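Protein design 2L4HC2_11 (Synthetic construct, PDB 5J2L) forms a designed homodimer of two-helix hairpins, a four-helix bundle whose pairing specificity is meant to come from buried hydrogen-bond networks. Local coordinates at residues A[18-21]-A[22-26]; A[43-46]-A[47-50]; A[29-32]-A[33-36]; A[56-59]-A[60-64]. One frame throughout, in Å; residues are numbered along the deposited sequence.

How the contacts relate
Contacts 1 and 3 lie on helix 7-41, contact 4 on helix 46-80, and contact 2 where the connecting loop becomes that second helix; all four reach the second subunit. Contacts 1 and 4 sit near the middle of the chain, with centres about 12 Å apart, and meet through Gln63, whose amide bonds to Gln21 and Thr25, so polar groups enter the core there. Contacts 3 and 4 instead meet by packing of Ile56 on Leu32, Ile35 and the aliphatic CB of Arg31. Salt bridges lie toward the surface in contacts 1, 3 and, less surely, 4. Contact 2, about 27 Å from contact 1 between centres, has a capping box in place of an ion pair.

Contact 1 of 4, residues A[18-21]-A[22-26]; sequences LDKQ and RKDTE
Lys20 and Asp24, one helical turn apart on helix 7-41, slant across each other so that the ammonium group arrives at one carboxylate oxygen. The lysine chain starts with CG opposite the backbone N (chi1 -180°), runs extended and bends only at its last torsion, which brings NZ to 3.0 Å from Asp24 OD2. This salt bridge uses the syn lone pair of OD2. A long flexible lysine suits the outer face of the helix, and the short aspartate gives it a nearby anchor.

Asp24 also stands near Gln21, whose amide plane is 76° from the carboxylate plane. Water 1 joins the two groups, giving one hydrogen to Asp24 OD2 at 2.6 Å and the other to Gln21 OE1 at 2.8 Å. Gln21 faces inward, where OE1 also accepts from Gln63 of helix 46-80 and NE2 donates to Glu17. Thr25, buried on this side, is bonded through OG1 to Gln63 as well.

On another flank, Arg22 CG lies 3.3 Å from Leu18 O, and the guanidinium continues to a salt bridge with Glu75 of the second subunit. Beneath these side chains run the helical bonds, including Asp24 N to Lys20 O at 2.9 Å. The chemistry therefore grades from a surface ion pair, through a bridging water, to neutral amide and hydroxyl groups that can bond inside the bundle without burying a net charge.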
loop_
_atom_site.group_PDB
_atom_site.type_symbol
_atom_site.label_atom_id
_atom_site.label_comp_id
_atom_site.label_asym_id
_atom_site.label_seq_id
_atom_site.Cartn_x
_atom_site.Cartn_y
_atom_site.Cartn_z
ATOM N N LEU A 18 8.468 -11.463 3.606
ATOM C CA LEU A 18 7.277 -10.996 4.310
ATOM C C LEU A 18 7.655 -10.215 5.573
ATOM O O LEU A 18 7.000 -9.226 5.901
ATOM C CB LEU A 18 6.346 -12.164 4.622
ATOM C CG LEU A 18 5.656 -12.767 3.402
ATOM C CD1 LEU A 18 4.906 -14.020 3.803
ATOM C CD2 LEU A 18 4.693 -11.745 2.801
ATOM N N ASP A 19 8.730 -10.630 6.245
ATOM C CA ASP A 19 9.228 -9.909 7.415
ATOM C C ASP A 19 9.582 -8.487 7.003
ATOM O O ASP A 19 9.202 -7.517 7.664
ATOM C CB ASP A 19 10.452 -10.603 8.022
ATOM C CG ASP A 19 10.144 -11.918 8.728
ATOM O OD1 ASP A 19 9.001 -12.167 9.036
ATOM O OD2 ASP A 19 11.067 -12.666 8.956
ATOM N N LYS A 20 10.309 -8.376 5.893
ATOM C CA LYS A 20 10.673 -7.075 5.360
ATOM C C LYS A 20 9.441 -6.247 5.054
ATOM O O LYS A 20 9.390 -5.060 5.383
ATOM C CB LYS A 20 11.539 -7.195 4.103
ATOM C CG LYS A 20 11.938 -5.835 3.539
ATOM C CD LYS A 20 12.904 -5.949 2.372
ATOM C CE LYS A 20 13.405 -4.567 1.946
ATOM N NZ LYS A 20 12.366 -3.767 1.236
ATOM N N GLN A 21 8.458 -6.874 4.409
ATOM C CA GLN A 21 7.253 -6.165 4.027
ATOM C C GLN A 21 6.524 -5.651 5.243
ATOM O O GLN A 21 5.999 -4.542 5.204
ATOM C CB GLN A 21 6.330 -7.038 3.178
ATOM C CG GLN A 21 6.896 -7.368 1.814
ATOM C CD GLN A 21 7.294 -6.109 1.062
ATOM O OE1 GLN A 21 6.651 -5.058 1.188
ATOM N NE2 GLN A 21 8.367 -6.196 0.282
ATOM N N ARG A 22 6.525 -6.429 6.328
ATOM C CA ARG A 22 5.877 -5.998 7.551
ATOM C C ARG A 22 6.536 -4.699 8.019
ATOM O O ARG A 22 5.851 -3.758 8.426
ATOM C CB ARG A 22 5.941 -7.079 8.642
ATOM C CG ARG A 22 5.037 -8.284 8.414
ATOM C CD ARG A 22 5.276 -9.429 9.372
ATOM N NE ARG A 22 4.986 -9.107 10.775
ATOM C CZ ARG A 22 5.083 -9.992 11.807
ATOM N NH1 ARG A 22 5.423 -11.248 11.587
ATOM N NH2 ARG A 22 4.830 -9.611 13.051
ATOM N N LYS A 23 7.860 -4.641 7.915
ATOM C CA LYS A 23 8.611 -3.465 8.335
ATOM C C LYS A 23 8.278 -2.272 7.429
ATOM O O LYS A 23 8.066 -1.157 7.912
ATOM C CB LYS A 23 10.106 -3.790 8.329
ATOM C CG LYS A 23 10.502 -4.799 9.404
ATOM C CD LYS A 23 11.977 -5.202 9.313
ATOM C CE LYS A 23 12.296 -6.318 10.303
ATOM N NZ LYS A 23 13.708 -6.786 10.190
ATOM N N ASP A 24 8.188 -2.527 6.127
ATOM C CA ASP A 24 7.883 -1.485 5.158
ATOM C C ASP A 24 6.483 -0.905 5.422
ATOM O O ASP A 24 6.289 0.313 5.345
ATOM C CB ASP A 24 8.026 -2.014 3.715
ATOM C CG ASP A 24 9.504 -2.278 3.308
ATOM O OD1 ASP A 24 10.376 -1.781 3.979
ATOM O OD2 ASP A 24 9.744 -2.970 2.340
ATOM N N THR A 25 5.522 -1.776 5.751
ATOM C CA THR A 25 4.158 -1.329 6.066
ATOM C C THR A 25 4.167 -0.383 7.250
ATOM O O THR A 25 3.470 0.631 7.238
ATOM C CB THR A 25 3.199 -2.497 6.359
ATOM O OG1 THR A 25 3.055 -3.323 5.199
ATOM C CG2 THR A 25 1.832 -1.962 6.760
ATOM N N GLU A 26 4.954 -0.717 8.278
ATOM C CA GLU A 26 5.013 0.132 9.463
ATOM C C GLU A 26 5.593 1.501 9.104
ATOM O O GLU A 26 5.163 2.518 9.643
ATOM C CB GLU A 26 5.816 -0.530 10.596
ATOM C CG GLU A 26 5.853 0.286 11.888
ATOM C CD GLU A 26 4.495 0.475 12.525
ATOM O OE1 GLU A 26 3.633 -0.357 12.335
ATOM O OE2 GLU A 26 4.323 1.466 13.199
HETATM O O HOH W 1 8.157 -2.902 0.260
#

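Contact 2 of 4, residues A[43-46]-A[47-50]; sequences TSTA and DELI
Glu48 OE1 is gripped twice by Thr45, once by its backbone N and once by its hydroxyl, in the capping box that starts helix 46-80. Thr45 N reaches Glu48 OE1 at 3.1 Å in a nearly straight bond, at 169°, while Thr45 OG1 donates to the same oxygen at 2.8 Å. Both donors come to the anti side of the carboxylate and lie somewhat out of its plane. In return, Thr45 OG1 accepts from Glu48 N at 3.1 Å, closing the reciprocal pair.

With chi1 at 63°, OG1 sits between the backbone N and the carbonyl carbon of Thr45, a place from which it can turn to the first turn of the helix. Threonine suits an N-cap because its hydroxyl can serve a backbone N-H that has no preceding carbonyl to bond. Glutamate three residues later is long enough, in an extended form, to reach back to Thr45 N, and its negative charge is probably also welcome near the positive end of the helix dipole.

Beyond the cap, regular helical bonding takes over with Leu49 N to Thr45 O. Leu49 turns inward to pack on Leu38 and Thr39 of helix 7-41, while Asp47 bonds through OD1 to Gln36 of the second subunit. Small Ala46 packs against Thr39 of that subunit, and its carbonyl O receives Ile50 N at 2.8 Å while Ile50 CG1 rests 3.1 Å from it.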
loop_
_atom_site.group_PDB
_atom_site.type_symbol
_atom_site.label_atom_id
_atom_site.label_comp_id
_atom_site.label_asym_id
_atom_site.label_seq_id
_atom_site.Cartn_x
_atom_site.Cartn_y
_atom_site.Cartn_z
ATOM N N THR A 43 2.006 24.758 7.739
ATOM C CA THR A 43 3.204 25.545 7.508
ATOM C C THR A 43 3.782 25.127 6.146
ATOM O O THR A 43 4.856 25.586 5.750
ATOM C CB THR A 43 4.273 25.348 8.635
ATOM O OG1 THR A 43 4.702 23.970 8.685
ATOM C CG2 THR A 43 3.713 25.746 9.994
ATOM N N SER A 44 3.067 24.230 5.451
ATOM C CA SER A 44 3.539 23.628 4.196
ATOM C C SER A 44 2.579 23.879 3.030
ATOM O O SER A 44 1.383 24.091 3.229
ATOM C CB SER A 44 3.740 22.123 4.381
ATOM O OG SER A 44 4.720 21.846 5.347
ATOM N N THR A 45 3.120 23.848 1.812
ATOM C CA THR A 45 2.327 24.054 0.602
ATOM C C THR A 45 1.643 22.782 0.155
ATOM O O THR A 45 2.070 21.682 0.502
ATOM C CB THR A 45 3.191 24.557 -0.558
ATOM O OG1 THR A 45 4.164 23.557 -0.876
ATOM C CG2 THR A 45 3.901 25.839 -0.169
ATOM N N ALA A 46 0.610 22.936 -0.658
ATOM C CA ALA A 46 -0.055 21.786 -1.209
ATOM C C ALA A 46 0.936 21.036 -2.105
ATOM O O ALA A 46 0.980 19.814 -2.069
ATOM C CB ALA A 46 -1.308 22.183 -1.962
ATOM N N ASP A 47 1.754 21.757 -2.895
ATOM C CA ASP A 47 2.748 21.075 -3.746
ATOM C C ASP A 47 3.636 20.139 -2.941
ATOM O O ASP A 47 3.905 19.011 -3.371
ATOM C CB ASP A 47 3.636 22.060 -4.524
ATOM C CG ASP A 47 2.988 22.679 -5.758
ATOM O OD1 ASP A 47 2.049 22.117 -6.264
ATOM O OD2 ASP A 47 3.456 23.708 -6.193
ATOM N N GLU A 48 4.103 20.621 -1.789
ATOM C CA GLU A 48 4.965 19.833 -0.921
ATOM C C GLU A 48 4.245 18.607 -0.361
ATOM O O GLU A 48 4.828 17.526 -0.285
ATOM C CB GLU A 48 5.503 20.705 0.200
ATOM C CG GLU A 48 6.538 21.721 -0.258
ATOM C CD GLU A 48 6.925 22.702 0.815
ATOM O OE1 GLU A 48 6.088 23.491 1.200
ATOM O OE2 GLU A 48 8.051 22.652 1.261
ATOM N N LEU A 49 2.990 18.785 0.035
ATOM C CA LEU A 49 2.202 17.687 0.590
ATOM C C LEU A 49 1.929 16.649 -0.489
ATOM O O LEU A 49 2.007 15.441 -0.245
ATOM C CB LEU A 49 0.893 18.235 1.137
ATOM C CG LEU A 49 1.007 19.159 2.354
ATOM C CD1 LEU A 49 -0.353 19.773 2.643
ATOM C CD2 LEU A 49 1.511 18.361 3.542
ATOM N N ILE A 50 1.623 17.136 -1.693
ATOM C CA ILE A 50 1.346 16.273 -2.827
ATOM C C ILE A 50 2.579 15.437 -3.171
ATOM O O ILE A 50 2.466 14.246 -3.473
ATOM C CB ILE A 50 0.865 17.083 -4.044
ATOM C CG1 ILE A 50 -0.511 17.687 -3.748
ATOM C CG2 ILE A 50 0.792 16.190 -5.275
ATOM C CD1 ILE A 50 -0.974 18.705 -4.774
#

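Contact 3 of 4, residues A[29-32]-A[33-36]; sequences RKRL and KEIQ
Arg31 curls forward over the next turn of helix 7-41 and meets both Glu34 and Ile35, making the close-packed side of this contact. Bends at chi2 (-68°) and chi3 shape its chain for a salt bridge: Arg31 NH1 and Glu34 OE1 are 2.9 Å apart, with an N-H...O angle of 161°. The oxygen lies in the guanidinium plane, though the carboxylate is turned 55° from that plane and is met on its anti side. One face of the guanidinium lies over Ile35, Arg31 NH2 being 3.8 Å from Ile35 CG1. Ile35 packs on Leu53 and Ile56 of helix 46-80 and on Ile57 of the second subunit, Leu32 on Gln61 of that subunit.

The other flank is looser and faces solvent. There Arg29 and Lys33 slant past each other, Arg29 NH1 coming 3.8 Å from Lys33 CD, while Arg29 NH1 and Lys33 NZ remain 4.5 Å apart. Long cationic chains suit this outer surface, where water can probably screen their like charges. Arg31, by contrast, has a carboxylate partner for each terminal nitrogen, NH1 with Glu34 and NH2 with Glu52, which probably offset its charge and tie its own helix to helix 46-80.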
loop_
_atom_site.group_PDB
_atom_site.type_symbol
_atom_site.label_atom_id
_atom_site.label_comp_id
_atom_site.label_asym_id
_atom_site.label_seq_id
_atom_site.Cartn_x
_atom_site.Cartn_y
_atom_site.Cartn_z
ATOM N N ARG A 29 2.889 3.520 7.336
ATOM C CA ARG A 29 1.930 3.971 8.324
ATOM C C ARG A 29 2.479 5.175 9.091
ATOM O O ARG A 29 1.770 6.157 9.292
ATOM C CB ARG A 29 1.563 2.867 9.281
ATOM C CG ARG A 29 0.461 3.264 10.244
ATOM C CD ARG A 29 0.080 2.165 11.163
ATOM N NE ARG A 29 -1.089 2.530 11.947
ATOM C CZ ARG A 29 -1.064 3.243 13.089
ATOM N NH1 ARG A 29 0.084 3.657 13.587
ATOM N NH2 ARG A 29 -2.202 3.527 13.702
ATOM N N LYS A 30 3.736 5.102 9.512
ATOM C CA LYS A 30 4.343 6.220 10.224
ATOM C C LYS A 30 4.430 7.467 9.361
ATOM O O LYS A 30 4.116 8.560 9.839
ATOM C CB LYS A 30 5.724 5.847 10.761
ATOM C CG LYS A 30 5.680 4.876 11.933
ATOM C CD LYS A 30 7.079 4.547 12.435
ATOM C CE LYS A 30 7.026 3.589 13.627
ATOM N NZ LYS A 30 8.386 3.205 14.097
ATOM N N ARG A 31 4.812 7.305 8.095
ATOM C CA ARG A 31 4.899 8.437 7.184
ATOM C C ARG A 31 3.545 9.093 6.948
ATOM O O ARG A 31 3.462 10.317 6.927
ATOM C CB ARG A 31 5.515 8.043 5.861
ATOM C CG ARG A 31 7.007 7.842 5.900
ATOM C CD ARG A 31 7.659 9.155 6.136
ATOM N NE ARG A 31 7.413 10.040 5.014
ATOM C CZ ARG A 31 7.142 11.361 5.079
ATOM N NH1 ARG A 31 7.072 12.009 6.225
ATOM N NH2 ARG A 31 6.934 12.018 3.957
ATOM N N LEU A 32 2.489 8.305 6.780
ATOM C CA LEU A 32 1.166 8.895 6.585
ATOM C C LEU A 32 0.743 9.719 7.811
ATOM O O LEU A 32 0.118 10.770 7.658
ATOM C CB LEU A 32 0.145 7.805 6.212
ATOM C CG LEU A 32 0.285 7.252 4.769
ATOM C CD1 LEU A 32 -0.573 6.006 4.599
ATOM C CD2 LEU A 32 -0.169 8.333 3.782
ATOM N N LYS A 33 1.103 9.258 9.018
ATOM C CA LYS A 33 0.823 10.037 10.234
ATOM C C LYS A 33 1.561 11.355 10.203
ATOM O O LYS A 33 0.997 12.401 10.536
ATOM C CB LYS A 33 1.220 9.270 11.502
ATOM C CG LYS A 33 0.316 8.118 11.863
ATOM C CD LYS A 33 0.813 7.391 13.119
ATOM C CE LYS A 33 0.650 8.257 14.371
ATOM N NZ LYS A 33 1.109 7.560 15.613
ATOM N N GLU A 34 2.828 11.303 9.790
ATOM C CA GLU A 34 3.653 12.496 9.716
ATOM C C GLU A 34 3.058 13.490 8.722
ATOM O O GLU A 34 2.983 14.695 8.986
ATOM C CB GLU A 34 5.098 12.120 9.337
ATOM C CG GLU A 34 5.863 11.357 10.410
ATOM C CD GLU A 34 7.219 10.833 9.957
ATOM O OE1 GLU A 34 7.661 11.176 8.888
ATOM O OE2 GLU A 34 7.798 10.054 10.676
ATOM N N ILE A 35 2.611 12.970 7.585
ATOM C CA ILE A 35 2.086 13.823 6.523
ATOM C C ILE A 35 0.794 14.481 7.028
ATOM O O ILE A 35 0.584 15.682 6.824
ATOM C CB ILE A 35 1.866 12.999 5.236
ATOM C CG1 ILE A 35 3.232 12.535 4.704
ATOM C CG2 ILE A 35 1.176 13.852 4.174
ATOM C CD1 ILE A 35 3.144 11.474 3.610
ATOM N N GLN A 36 -0.039 13.705 7.703
ATOM C CA GLN A 36 -1.261 14.220 8.310
ATOM C C GLN A 36 -0.950 15.373 9.269
ATOM O O GLN A 36 -1.640 16.393 9.266
ATOM C CB GLN A 36 -2.000 13.094 9.025
ATOM C CG GLN A 36 -3.273 13.495 9.732
ATOM C CD GLN A 36 -4.343 14.011 8.819
ATOM O OE1 GLN A 36 -4.723 13.374 7.832
ATOM N NE2 GLN A 36 -4.857 15.185 9.161
#

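Contact 4 of 4, residues A[56-59]-A[60-64]; sequences IIRR and LQEQS
Extended through chi2 (-170°) and bent at chi3 (66°), Arg58 swings its guanidinium along the outside of helix 46-80 toward Glu62, one turn on. Glu62 meets it with an extended chain. The two groups form a salt bridge, but Arg58 NH1 and Glu62 OE2 are modelled too close together, so its exact geometry is doubtful. Arg58 has a second anionic partner in Glu55.

Toward the border of the surface, Gln61 lays its side chain against Ile57, the amide NE2 of Gln61 3.8 Å from Ile57 CG2. Glutamine suits this edge of the apolar layer because its extended chain places a polar but uncharged end along the isoleucine. On the buried side, Ile56 CG2 approaches Leu60 CD1 at 4.2 Å; Leu60 packs on Ile28 and on Leu67 of the second subunit. Main-chain bonds such as Leu60 N to Ile56 O, 2.9 Å, set this spacing.

Further along, beside Gln63, which reaches into the polar site on helix 7-41, buried Ser64 bonds through OG to Gln21 of the second subunit. Isoleucine and leucine side chains thus supply an apolar layer beside uncharged hydrogen-bonding groups, consistent with a network designed to make the pairing specific, while charged pairs stay outside.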
loop_
_atom_site.group_PDB
_atom_site.type_symbol
_atom_site.label_atom_id
_atom_site.label_comp_id
_atom_site.label_asym_id
_atom_site.label_seq_id
_atom_site.Cartn_x
_atom_site.Cartn_y
_atom_site.Cartn_z
ATOM N N ILE A 56 4.438 8.100 -1.161
ATOM C CA ILE A 56 3.752 7.014 -0.467
ATOM C C ILE A 56 3.111 6.074 -1.463
ATOM O O ILE A 56 3.183 4.860 -1.311
ATOM C CB ILE A 56 2.647 7.490 0.513
ATOM C CG1 ILE A 56 3.224 8.283 1.682
ATOM C CG2 ILE A 56 1.885 6.270 1.030
ATOM C CD1 ILE A 56 4.141 7.476 2.568
ATOM N N ILE A 57 2.486 6.628 -2.487
ATOM C CA ILE A 57 1.829 5.772 -3.450
ATOM C C ILE A 57 2.838 4.869 -4.133
ATOM O O ILE A 57 2.598 3.673 -4.284
ATOM C CB ILE A 57 1.014 6.597 -4.459
ATOM C CG1 ILE A 57 -0.181 7.230 -3.736
ATOM C CG2 ILE A 57 0.574 5.742 -5.626
ATOM C CD1 ILE A 57 -0.907 8.286 -4.546
ATOM N N ARG A 58 3.963 5.441 -4.526
ATOM C CA ARG A 58 5.000 4.687 -5.198
ATOM C C ARG A 58 5.412 3.498 -4.315
ATOM O O ARG A 58 5.542 2.368 -4.791
ATOM C CB ARG A 58 6.182 5.603 -5.525
ATOM C CG ARG A 58 7.230 5.002 -6.444
ATOM C CD ARG A 58 8.444 5.846 -6.535
ATOM N NE ARG A 58 9.115 5.884 -5.252
ATOM C CZ ARG A 58 9.823 4.852 -4.755
ATOM N NH1 ARG A 58 9.930 3.743 -5.455
ATOM N NH2 ARG A 58 10.396 4.947 -3.569
ATOM N N ARG A 59 5.596 3.762 -3.023
ATOM C CA ARG A 59 5.975 2.746 -2.066
ATOM C C ARG A 59 4.906 1.652 -1.945
ATOM O O ARG A 59 5.228 0.467 -1.897
ATOM C CB ARG A 59 6.266 3.396 -0.709
ATOM C CG ARG A 59 7.515 4.268 -0.719
ATOM C CD ARG A 59 7.881 4.796 0.622
ATOM N NE ARG A 59 8.342 3.738 1.504
ATOM C CZ ARG A 59 8.728 3.912 2.781
ATOM N NH1 ARG A 59 8.706 5.117 3.312
ATOM N NH2 ARG A 59 9.139 2.868 3.484
ATOM N N LEU A 60 3.637 2.037 -1.915
ATOM C CA LEU A 60 2.580 1.039 -1.844
ATOM C C LEU A 60 2.579 0.173 -3.087
ATOM O O LEU A 60 2.394 -1.035 -3.000
ATOM C CB LEU A 60 1.192 1.695 -1.654
ATOM C CG LEU A 60 0.908 2.298 -0.278
ATOM C CD1 LEU A 60 -0.409 3.072 -0.329
ATOM C CD2 LEU A 60 0.817 1.179 0.740
ATOM N N GLN A 61 2.794 0.795 -4.240
ATOM C CA GLN A 61 2.811 0.075 -5.499
ATOM C C GLN A 61 3.951 -0.937 -5.505
ATOM O O GLN A 61 3.784 -2.068 -5.960
ATOM C CB GLN A 61 2.928 1.052 -6.653
ATOM C CG GLN A 61 1.698 1.912 -6.856
ATOM C CD GLN A 61 1.896 2.934 -7.961
ATOM O OE1 GLN A 61 3.022 3.335 -8.272
ATOM N NE2 GLN A 61 0.802 3.365 -8.569
ATOM N N GLU A 62 5.099 -0.534 -4.983
ATOM C CA GLU A 62 6.229 -1.444 -4.897
ATOM C C GLU A 62 5.924 -2.614 -3.972
ATOM O O GLU A 62 6.246 -3.763 -4.283
ATOM C CB GLU A 62 7.494 -0.717 -4.439
ATOM C CG GLU A 62 8.073 0.242 -5.469
ATOM C CD GLU A 62 9.337 0.926 -5.013
ATOM O OE1 GLU A 62 9.598 0.967 -3.831
ATOM O OE2 GLU A 62 10.058 1.402 -5.861
ATOM N N GLN A 63 5.291 -2.328 -2.842
ATOM C CA GLN A 63 4.936 -3.375 -1.900
ATOM C C GLN A 63 4.004 -4.382 -2.540
ATOM O O GLN A 63 4.201 -5.592 -2.416
ATOM C CB GLN A 63 4.330 -2.791 -0.615
ATOM C CG GLN A 63 3.948 -3.856 0.387
ATOM C CD GLN A 63 3.589 -3.304 1.744
ATOM O OE1 GLN A 63 2.639 -2.530 1.917
ATOM N NE2 GLN A 63 4.383 -3.717 2.729
ATOM N N SER A 64 3.007 -3.863 -3.214
ATOM C CA SER A 64 2.005 -4.623 -3.909
ATOM C C SER A 64 2.646 -5.583 -4.917
ATOM O O SER A 64 2.317 -6.768 -4.939
ATOM C CB SER A 64 1.047 -3.658 -4.568
ATOM O OG SER A 64 0.055 -4.325 -5.277
#